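Local coordinates for Alpha/beta hydrolase fold protein (Nakamurella multipartita, PDB 4Y7D), which probably catalyses a hydrolysis reaction as a member of the alpha/beta hydrolase superfamily, at residues A[126-131]-A[296-301]; A[154-159]-A[209-214]; A[179-184]-A[247-252]. One frame throughout, in Å; residues are numbered along the deposited sequence.

Contact 1. Residues A[126-131]-A[296-301]; sequences ALVSVA and ELLRAG
Ala126 and Leu298 mark the nearest approach of the two backbones, with CA of Ala126 5.6 Å from CA of Leu298. The first belongs to strand 124-130 and the second to the last turn of helix 288-299; Ala300 is the first residue to leave helical phi/psi, with positive phi (48°). The strand meets this helix end through alternate residues: the CB atoms of Ala126 and Val128 point toward it, whereas that of Leu127 points away. Ala126 CB sits 3.6 Å from Leu297 O and 4.0 Å from Leu297 CG, so this methyl packs on both main chain and side chain of the helix. Leu297 CG lies anti to the backbone N (chi1 -164°), and its CD2 reaches the strand at Leu127 O and Val128 CG2. Leu298 CG instead stands anti to the carbonyl carbon. From there CD1 comes to 3.6 Å from Val128 CG2, and CD2 to 3.9 Å from Ala126 O. The Val128 and Leu298 side chains cross at about a right angle, with CG2 touching the branched end of the leucine. The charged residues of the turn bond elsewhere: Arg299 NH2 forms a salt bridge to Glu296 OE1 (2.7 Å), and Arg299 NH1 forms another with Glu59. This is the helix-on-sheet layering of an alpha/beta fold. Backbone bonds tie Ala126 and Val128 to strand 101-106, and Leu127 to Pro241 and Leu243. The main chain at Ala126 to Val128 is thus engaged within the sheet, while the helix is joined to it by van der Waals contact, chiefly between aliphatic groups, without directional bonds.

Contact 2. Residues A[154-159]-A[209-214]; sequences LGRRML and SANHSG
Asn211 faces the helix at Arg156, where the two backbones are closest. CB packs against Leu159 CD1 at 3.7 Å. With CG anti to the backbone N (chi1 169°), the amide carbon comes to 3.8 Å from Arg156 CB, and the two side chains cross at about a right angle. OD1, 3.7 Å from the same Arg156 CB, is gripped twice within its own loop. Ser213 N donates to it over 2.9 Å from above the carbonyl plane, closing an Asx turn, and Ser213 OG donates over 2.7 Å in that plane, on a lone pair. At the other tip, ND2 lies 3.2 Å from Arg156 N, but both are donors and do not bond; ND2 gives its hydrogens to Leu149 O in helix 144-151 and to Thr152 O at the junction with helix 153-165. These bonds on OD1 and ND2 fix the rotation of the amide. Arg156 extends past it with a bend at chi3 (51°); NH1 lies 2.7 Å from Ser213 OG, and the Arg156 guanidinium plane is turned 76° from the Asn211 amide. An alanine in place of Asn211 would probably leave the Ser213 N-H and hydroxyl, and the carbonyls of Leu149 and Thr152, without their amide partner, and the 209-214 loop less firmly held. The contact joins helix 153-165 to the loop between helices 197-209 and 217-227, within the helical insertion that follows strand 124-130. One buried amide therefore shapes its own loop through the carbonyl oxygen and ties that loop to the helical junction through its nitrogen.

Contact 3. Residues A[179-184]-A[247-252]; sequences GHLSKE and GTADSD. With NA (sodium ion), chain D.
Ser251 CB lies over one face of the His180 ring, 3.5 Å from its centroid and 16° off the ring normal, a CH-pi contact. The approach is displaced toward the CE1-NE2 rim, each of these ring atoms being 3.4 Å from Ser251 CB. In the plane of the ring, at its edge, a water makes a weak bond with NE2 and donates to Asp250 O. The backbones meet beside the ring: His180 N donates to Ala249 O over 2.8 Å, in the carbonyl plane, and Gly179 CA adds a CA-H...O contact to the same oxygen. Gly179 and Asp250 form a single beta bridge. Residues 247-250 make a type I turn at the end of strand 242-247, the place of the acid of the catalytic triad in alpha/beta hydrolases; the bond from Asp250 OD2 to His278 ND1 is consistent with that role. Asp250 OD1 also accepts from Asp252 N in an Asx turn. Within the type I turn, Ala249 CB receives Leu181 CD2 at 3.8 Å. On the other side of the segment, Gly179 O binds a sodium ion at 2.3 Å, together with Ala176 O and four waters. One of those waters donates to Leu181 O, and another hydrogen-bonds Ser251 OG at 3.3 Å, linking the ion's shell to the 247-252 loop.

In the fold
From the N terminus, the chain builds most of the central sheet before reaching residues 126-131, where contact 1 opens; its partner, 296-301, is the C-terminal helix end, so the loop it closes contains the other two contacts. Next come 154-159 and 179-184, then 209-214 and 247-252: contacts 2 and 3 therefore cross. Contact 2 ties helix 153-165 to the loop after helix 197-209, both in the helical insertion, and contact 3 ties that insertion to the loop after strand 242-247. Contacts 1 and 2 lie on opposite sides of the chain's centre. Contacts 1 and 3 touch, Ala131 CB packing 3.3 Å from Asp250 OD2, where the chain leaves neighbouring strands 124-130 and 242-247.

Contact 1. Residues A[126-131]-A[296-301]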
loop_
_atom_site.group_PDB
_atom_site.type_symbol
_atom_site.label_atom_id
_atom_site.label_comp_id
_atom_site.label_asym_id
_atom_site.label_seq_id
_atom_site.Cartn_x
_atom_site.Cartn_y
_atom_site.Cartn_z
ATOM N N ALA A 126 -5.728 1.259 15.195
ATOM C CA ALA A 126 -4.549 2.073 14.902
ATOM C C ALA A 126 -4.374 2.108 13.393
ATOM O O ALA A 126 -4.797 1.190 12.674
ATOM C CB ALA A 126 -3.330 1.487 15.565
ATOM N N LEU A 127 -3.734 3.158 12.897
ATOM C CA LEU A 127 -3.534 3.366 11.483
ATOM C C LEU A 127 -2.054 3.669 11.205
ATOM O O LEU A 127 -1.511 4.595 11.758
ATOM C CB LEU A 127 -4.425 4.530 10.999
ATOM C CG LEU A 127 -4.331 4.959 9.512
ATOM C CD1 LEU A 127 -4.640 3.799 8.568
ATOM C CD2 LEU A 127 -5.284 6.117 9.369
ATOM N N VAL A 128 -1.451 2.907 10.303
ATOM C CA VAL A 128 -0.156 3.234 9.734
ATOM C C VAL A 128 -0.348 3.512 8.255
ATOM O O VAL A 128 -0.783 2.623 7.496
ATOM C CB VAL A 128 0.843 2.111 9.945
ATOM C CG1 VAL A 128 2.192 2.431 9.304
ATOM C CG2 VAL A 128 1.019 1.881 11.448
ATOM N N SER A 129 -0.034 4.743 7.877
ATOM C CA SER A 129 -0.324 5.237 6.543
ATOM C C SER A 129 0.970 5.664 5.869
ATOM O O SER A 129 1.575 6.704 6.194
ATOM C CB SER A 129 -1.304 6.351 6.626
ATOM O OG SER A 129 -1.600 6.826 5.353
ATOM N N VAL A 130 1.384 4.865 4.893
ATOM C CA VAL A 130 2.703 5.026 4.250
ATOM C C VAL A 130 2.480 5.704 2.902
ATOM O O VAL A 130 1.771 5.158 2.050
ATOM C CB VAL A 130 3.348 3.663 4.052
ATOM C CG1 VAL A 130 4.763 3.782 3.480
ATOM C CG2 VAL A 130 3.390 2.936 5.410
ATOM N N ALA A 131 3.101 6.876 2.721
ATOM C CA ALA A 131 3.062 7.616 1.447
ATOM C C ALA A 131 1.716 7.444 0.762
ATOM O O ALA A 131 1.635 7.002 -0.394
ATOM C CB ALA A 131 4.202 7.174 0.550
ATOM N N GLU A 296 4.485 -1.979 16.727
ATOM C CA GLU A 296 4.073 -1.757 18.108
ATOM C C GLU A 296 2.772 -0.961 18.183
ATOM O O GLU A 296 1.861 -1.283 18.989
ATOM C CB GLU A 296 5.188 -1.066 18.893
ATOM C CG GLU A 296 4.893 -0.858 20.370
ATOM C CD GLU A 296 4.441 -2.122 21.180
ATOM O OE1 GLU A 296 4.924 -3.284 20.982
ATOM O OE2 GLU A 296 3.565 -1.925 22.078
ATOM N N LEU A 297 2.630 0.051 17.345
ATOM C CA LEU A 297 1.387 0.751 17.261
ATOM C C LEU A 297 0.244 -0.189 16.884
ATOM O O LEU A 297 -0.815 -0.143 17.496
ATOM C CB LEU A 297 1.485 1.892 16.275
ATOM C CG LEU A 297 0.361 2.895 16.398
ATOM C CD1 LEU A 297 0.568 3.762 17.640
ATOM C CD2 LEU A 297 0.301 3.742 15.141
ATOM N N LEU A 298 0.464 -1.043 15.879
ATOM C CA LEU A 298 -0.616 -1.894 15.362
ATOM C C LEU A 298 -1.024 -2.999 16.326
ATOM O O LEU A 298 -2.138 -3.504 16.232
ATOM C CB LEU A 298 -0.238 -2.454 13.975
ATOM C CG LEU A 298 -0.191 -1.365 12.906
ATOM C CD1 LEU A 298 0.620 -1.737 11.648
ATOM C CD2 LEU A 298 -1.581 -0.959 12.519
ATOM N N ARG A 299 -0.140 -3.365 17.238
ATOM C CA ARG A 299 -0.461 -4.327 18.307
ATOM C C ARG A 299 -1.516 -3.734 19.251
ATOM O O ARG A 299 -2.257 -4.478 19.855
ATOM C CB ARG A 299 0.762 -4.625 19.137
ATOM C CG ARG A 299 1.697 -5.614 18.546
ATOM C CD ARG A 299 2.716 -6.041 19.587
ATOM N NE ARG A 299 3.730 -6.670 18.795
ATOM C CZ ARG A 299 4.876 -6.105 18.424
ATOM N NH1 ARG A 299 5.651 -6.765 17.608
ATOM N NH2 ARG A 299 5.276 -4.924 18.899
ATOM N N ALA A 300 -1.566 -2.410 19.372
ATOM C CA ALA A 300 -2.677 -1.680 20.050
ATOM C C ALA A 300 -2.996 -2.315 21.397
ATOM O O ALA A 300 -4.152 -2.636 21.696
ATOM C CB ALA A 300 -3.916 -1.638 19.165
ATOM N N GLY A 301 -1.945 -2.549 22.182
ATOM C CA GLY A 301 -2.077 -3.141 23.518
ATOM C C GLY A 301 -2.141 -4.663 23.529
ATOM O O GLY A 301 -2.264 -5.255 24.608
#

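Contact 2. Residues A[154-159]-A[209-214]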
loop_
_atom_site.group_PDB
_atom_site.type_symbol
_atom_site.label_atom_id
_atom_site.label_comp_id
_atom_site.label_asym_id
_atom_site.label_seq_id
_atom_site.Cartn_x
_atom_site.Cartn_y
_atom_site.Cartn_z
ATOM N N LEU A 154 2.687 -8.262 -22.324
ATOM C CA LEU A 154 4.120 -8.367 -22.697
ATOM C C LEU A 154 5.007 -7.674 -21.665
ATOM O O LEU A 154 6.001 -8.251 -21.188
ATOM C CB LEU A 154 4.354 -7.756 -24.093
ATOM C CG LEU A 154 5.841 -7.535 -24.404
ATOM C CD1 LEU A 154 6.482 -8.906 -24.592
ATOM C CD2 LEU A 154 6.045 -6.650 -25.628
ATOM N N GLY A 155 4.643 -6.446 -21.292
ATOM C CA GLY A 155 5.347 -5.736 -20.223
ATOM C C GLY A 155 5.407 -6.512 -18.904
ATOM O O GLY A 155 6.485 -6.616 -18.251
ATOM N N ARG A 156 4.242 -7.016 -18.485
ATOM C CA ARG A 156 4.146 -7.897 -17.324
ATOM C C ARG A 156 5.142 -9.079 -17.387
ATOM O O ARG A 156 5.860 -9.343 -16.397
ATOM C CB ARG A 156 2.703 -8.430 -17.144
ATOM C CG ARG A 156 2.481 -9.187 -15.835
ATOM C CD ARG A 156 1.064 -9.761 -15.711
ATOM N NE ARG A 156 0.658 -10.548 -16.891
ATOM C CZ ARG A 156 -0.367 -10.274 -17.719
ATOM N NH1 ARG A 156 -1.165 -9.218 -17.560
ATOM N NH2 ARG A 156 -0.601 -11.091 -18.738
ATOM N N ARG A 157 5.197 -9.782 -18.519
ATOM C CA ARG A 157 6.101 -10.919 -18.681
ATOM C C ARG A 157 7.575 -10.485 -18.610
ATOM O O ARG A 157 8.417 -11.161 -18.008
ATOM C CB ARG A 157 5.795 -11.664 -19.994
ATOM C CG ARG A 157 4.430 -12.355 -19.987
ATOM C CD ARG A 157 4.103 -13.107 -21.274
ATOM N NE ARG A 157 3.140 -12.394 -22.124
ATOM C CZ ARG A 157 3.333 -12.026 -23.400
ATOM N NH1 ARG A 157 4.472 -12.281 -24.055
ATOM N NH2 ARG A 157 2.353 -11.392 -24.048
HETATM N N MSE A 158 7.889 -9.332 -19.195
HETATM C CA MSE A 158 9.252 -8.795 -19.103
HETATM C C MSE A 158 9.625 -8.500 -17.676
HETATM O O MSE A 158 10.709 -8.851 -17.255
HETATM C CB MSE A 158 9.414 -7.546 -19.959
HETATM C CG MSE A 158 10.886 -7.223 -20.107
HETATM SE SE MSE A 158 11.049 -5.770 -21.444
HETATM C CE MSE A 158 9.382 -6.103 -22.443
ATOM N N LEU A 159 8.741 -7.858 -16.912
ATOM C CA LEU A 159 9.033 -7.574 -15.496
ATOM C C LEU A 159 9.273 -8.860 -14.706
ATOM O O LEU A 159 10.155 -8.908 -13.859
ATOM C CB LEU A 159 7.907 -6.790 -14.822
ATOM C CG LEU A 159 7.746 -5.353 -15.335
ATOM C CD1 LEU A 159 6.425 -4.798 -14.895
ATOM C CD2 LEU A 159 8.873 -4.458 -14.857
ATOM N N SER A 209 4.272 -5.980 -9.427
ATOM C CA SER A 209 2.883 -5.644 -9.159
ATOM C C SER A 209 2.498 -4.255 -9.670
ATOM O O SER A 209 1.324 -3.900 -9.664
ATOM C CB SER A 209 2.569 -5.784 -7.661
ATOM O OG SER A 209 3.089 -4.673 -6.976
ATOM N N ALA A 210 3.482 -3.482 -10.145
ATOM C CA ALA A 210 3.246 -2.140 -10.634
ATOM C C ALA A 210 2.604 -2.137 -11.995
ATOM O O ALA A 210 2.083 -1.094 -12.412
ATOM C CB ALA A 210 4.563 -1.366 -10.653
ATOM N N ASN A 211 2.685 -3.259 -12.712
ATOM C CA ASN A 211 2.091 -3.358 -14.027
ATOM C C ASN A 211 0.585 -3.535 -13.827
ATOM O O ASN A 211 0.154 -4.415 -13.086
ATOM C CB ASN A 211 2.768 -4.478 -14.865
ATOM C CG ASN A 211 2.009 -4.807 -16.133
ATOM O OD1 ASN A 211 0.902 -5.326 -16.063
ATOM N ND2 ASN A 211 2.607 -4.550 -17.304
ATOM N N HIS A 212 -0.197 -2.701 -14.507
ATOM C CA HIS A 212 -1.640 -2.665 -14.314
ATOM C C HIS A 212 -2.457 -3.358 -15.415
ATOM O O HIS A 212 -3.668 -3.150 -15.535
ATOM C CB HIS A 212 -2.117 -1.252 -14.120
ATOM C CG HIS A 212 -1.554 -0.269 -15.087
ATOM N ND1 HIS A 212 -2.053 -0.095 -16.364
ATOM C CD2 HIS A 212 -0.563 0.638 -14.938
ATOM C CE1 HIS A 212 -1.375 0.857 -16.967
ATOM N NE2 HIS A 212 -0.452 1.305 -16.129
ATOM N N SER A 213 -1.826 -4.224 -16.194
ATOM C CA SER A 213 -2.544 -4.905 -17.262
ATOM C C SER A 213 -3.342 -6.075 -16.710
ATOM O O SER A 213 -3.266 -6.410 -15.512
ATOM C CB SER A 213 -1.563 -5.450 -18.296
ATOM O OG SER A 213 -0.802 -6.516 -17.730
ATOM N N GLY A 214 -4.152 -6.661 -17.577
ATOM C CA GLY A 214 -4.819 -7.933 -17.294
ATOM C C GLY A 214 -5.699 -7.835 -16.065
ATOM O O GLY A 214 -6.598 -6.981 -16.010
#

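Contact 3. Residues A[179-184]-A[247-252]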
loop_
_atom_site.group_PDB
_atom_site.type_symbol
_atom_site.label_atom_id
_atom_site.label_comp_id
_atom_site.label_asym_id
_atom_site.label_seq_id
_atom_site.Cartn_x
_atom_site.Cartn_y
_atom_site.Cartn_z
ATOM N N GLY A 179 11.590 7.665 -7.014
ATOM C CA GLY A 179 12.190 8.772 -6.276
ATOM C C GLY A 179 12.782 9.823 -7.190
ATOM O O GLY A 179 12.863 9.634 -8.440
ATOM N N HIS A 180 13.187 10.920 -6.552
ATOM C CA HIS A 180 13.882 12.030 -7.212
ATOM C C HIS A 180 15.374 12.002 -6.923
ATOM O O HIS A 180 16.042 13.032 -7.057
ATOM C CB HIS A 180 13.316 13.351 -6.686
ATOM C CG HIS A 180 11.907 13.623 -7.107
ATOM N ND1 HIS A 180 11.534 13.739 -8.432
ATOM C CD2 HIS A 180 10.795 13.870 -6.380
ATOM C CE1 HIS A 180 10.240 14.009 -8.500
ATOM N NE2 HIS A 180 9.771 14.108 -7.271
ATOM N N LEU A 181 15.919 10.839 -6.577
ATOM C CA LEU A 181 17.326 10.718 -6.228
ATOM C C LEU A 181 18.271 10.904 -7.411
ATOM O O LEU A 181 17.933 10.589 -8.557
ATOM C CB LEU A 181 17.603 9.353 -5.588
ATOM C CG LEU A 181 16.868 8.966 -4.294
ATOM C CD1 LEU A 181 17.261 7.583 -3.874
ATOM C CD2 LEU A 181 17.179 9.928 -3.154
ATOM N N SER A 182 19.475 11.391 -7.104
ATOM C CA SER A 182 20.578 11.425 -8.051
ATOM C C SER A 182 20.947 9.999 -8.455
ATOM O O SER A 182 20.719 9.064 -7.713
ATOM C CB SER A 182 21.804 12.085 -7.426
ATOM O OG SER A 182 22.404 11.250 -6.429
ATOM N N LYS A 183 21.582 9.860 -9.609
ATOM C CA LYS A 183 22.120 8.584 -10.090
ATOM C C LYS A 183 22.940 7.921 -8.990
ATOM O O LYS A 183 22.831 6.722 -8.724
ATOM C CB LYS A 183 23.023 8.847 -11.302
ATOM C CG LYS A 183 23.142 7.738 -12.333
ATOM C CD LYS A 183 23.802 8.276 -13.609
ATOM C CE LYS A 183 22.949 9.335 -14.330
ATOM N NZ LYS A 183 21.618 8.834 -14.794
ATOM N N GLU A 184 23.792 8.735 -8.359
ATOM C CA GLU A 184 24.728 8.260 -7.345
ATOM C C GLU A 184 23.973 7.723 -6.108
ATOM O O GLU A 184 24.291 6.648 -5.575
ATOM C CB GLU A 184 25.713 9.396 -6.975
ATOM C CG GLU A 184 26.715 9.780 -8.083
ATOM C CD GLU A 184 26.144 10.701 -9.177
ATOM O OE1 GLU A 184 24.970 11.137 -9.083
ATOM O OE2 GLU A 184 26.911 11.001 -10.151
ATOM N N GLY A 247 8.848 9.305 2.640
ATOM C CA GLY A 247 10.206 9.450 2.135
ATOM C C GLY A 247 10.334 10.784 1.445
ATOM O O GLY A 247 9.497 11.146 0.592
ATOM N N THR A 248 11.394 11.541 1.775
ATOM C CA THR A 248 11.455 12.924 1.301
ATOM C C THR A 248 11.684 13.059 -0.206
ATOM O O THR A 248 11.419 14.130 -0.765
ATOM C CB THR A 248 12.533 13.752 2.024
ATOM O OG1 THR A 248 13.856 13.344 1.622
ATOM C CG2 THR A 248 12.328 13.706 3.506
ATOM N N ALA A 249 12.167 11.997 -0.835
ATOM C CA ALA A 249 12.436 11.992 -2.268
ATOM C C ALA A 249 11.354 11.244 -3.069
ATOM O O ALA A 249 11.571 10.979 -4.240
ATOM C CB ALA A 249 13.764 11.367 -2.531
ATOM N N ASP A 250 10.187 11.024 -2.481
ATOM C CA ASP A 250 9.123 10.239 -3.120
ATOM C C ASP A 250 8.637 11.026 -4.336
ATOM O O ASP A 250 8.184 12.174 -4.186
ATOM C CB ASP A 250 7.979 10.055 -2.133
ATOM C CG ASP A 250 6.998 9.000 -2.527
ATOM O OD1 ASP A 250 6.723 8.770 -3.730
ATOM O OD2 ASP A 250 6.464 8.390 -1.581
ATOM N N SER A 251 8.685 10.396 -5.512
ATOM C CA SER A 251 8.210 11.035 -6.733
ATOM C C SER A 251 6.853 10.476 -7.176
ATOM O O SER A 251 6.351 10.861 -8.233
ATOM C CB SER A 251 9.226 10.795 -7.846
ATOM O OG SER A 251 9.326 9.402 -8.121
ATOM N N ASP A 252 6.299 9.568 -6.405
ATOM C CA ASP A 252 5.067 8.880 -6.773
ATOM C C ASP A 252 3.882 9.520 -6.016
ATOM O O ASP A 252 2.936 10.052 -6.630
ATOM C CB ASP A 252 5.247 7.402 -6.396
ATOM C CG ASP A 252 4.205 6.487 -7.035
ATOM O OD1 ASP A 252 3.058 6.946 -7.149
ATOM O OD2 ASP A 252 4.539 5.315 -7.383
HETATM NA NA NA D . 13.832 9.384 -10.536
HETATM O O HOH W 1 6.895 14.095 -5.625
HETATM O O HOH W 2 16.150 8.852 -9.583
HETATM O O HOH W 3 11.148 9.595 -10.850
HETATM O O HOH W 4 14.382 11.702 -11.064
HETATM O O HOH W 5 14.790 8.720 -12.669
#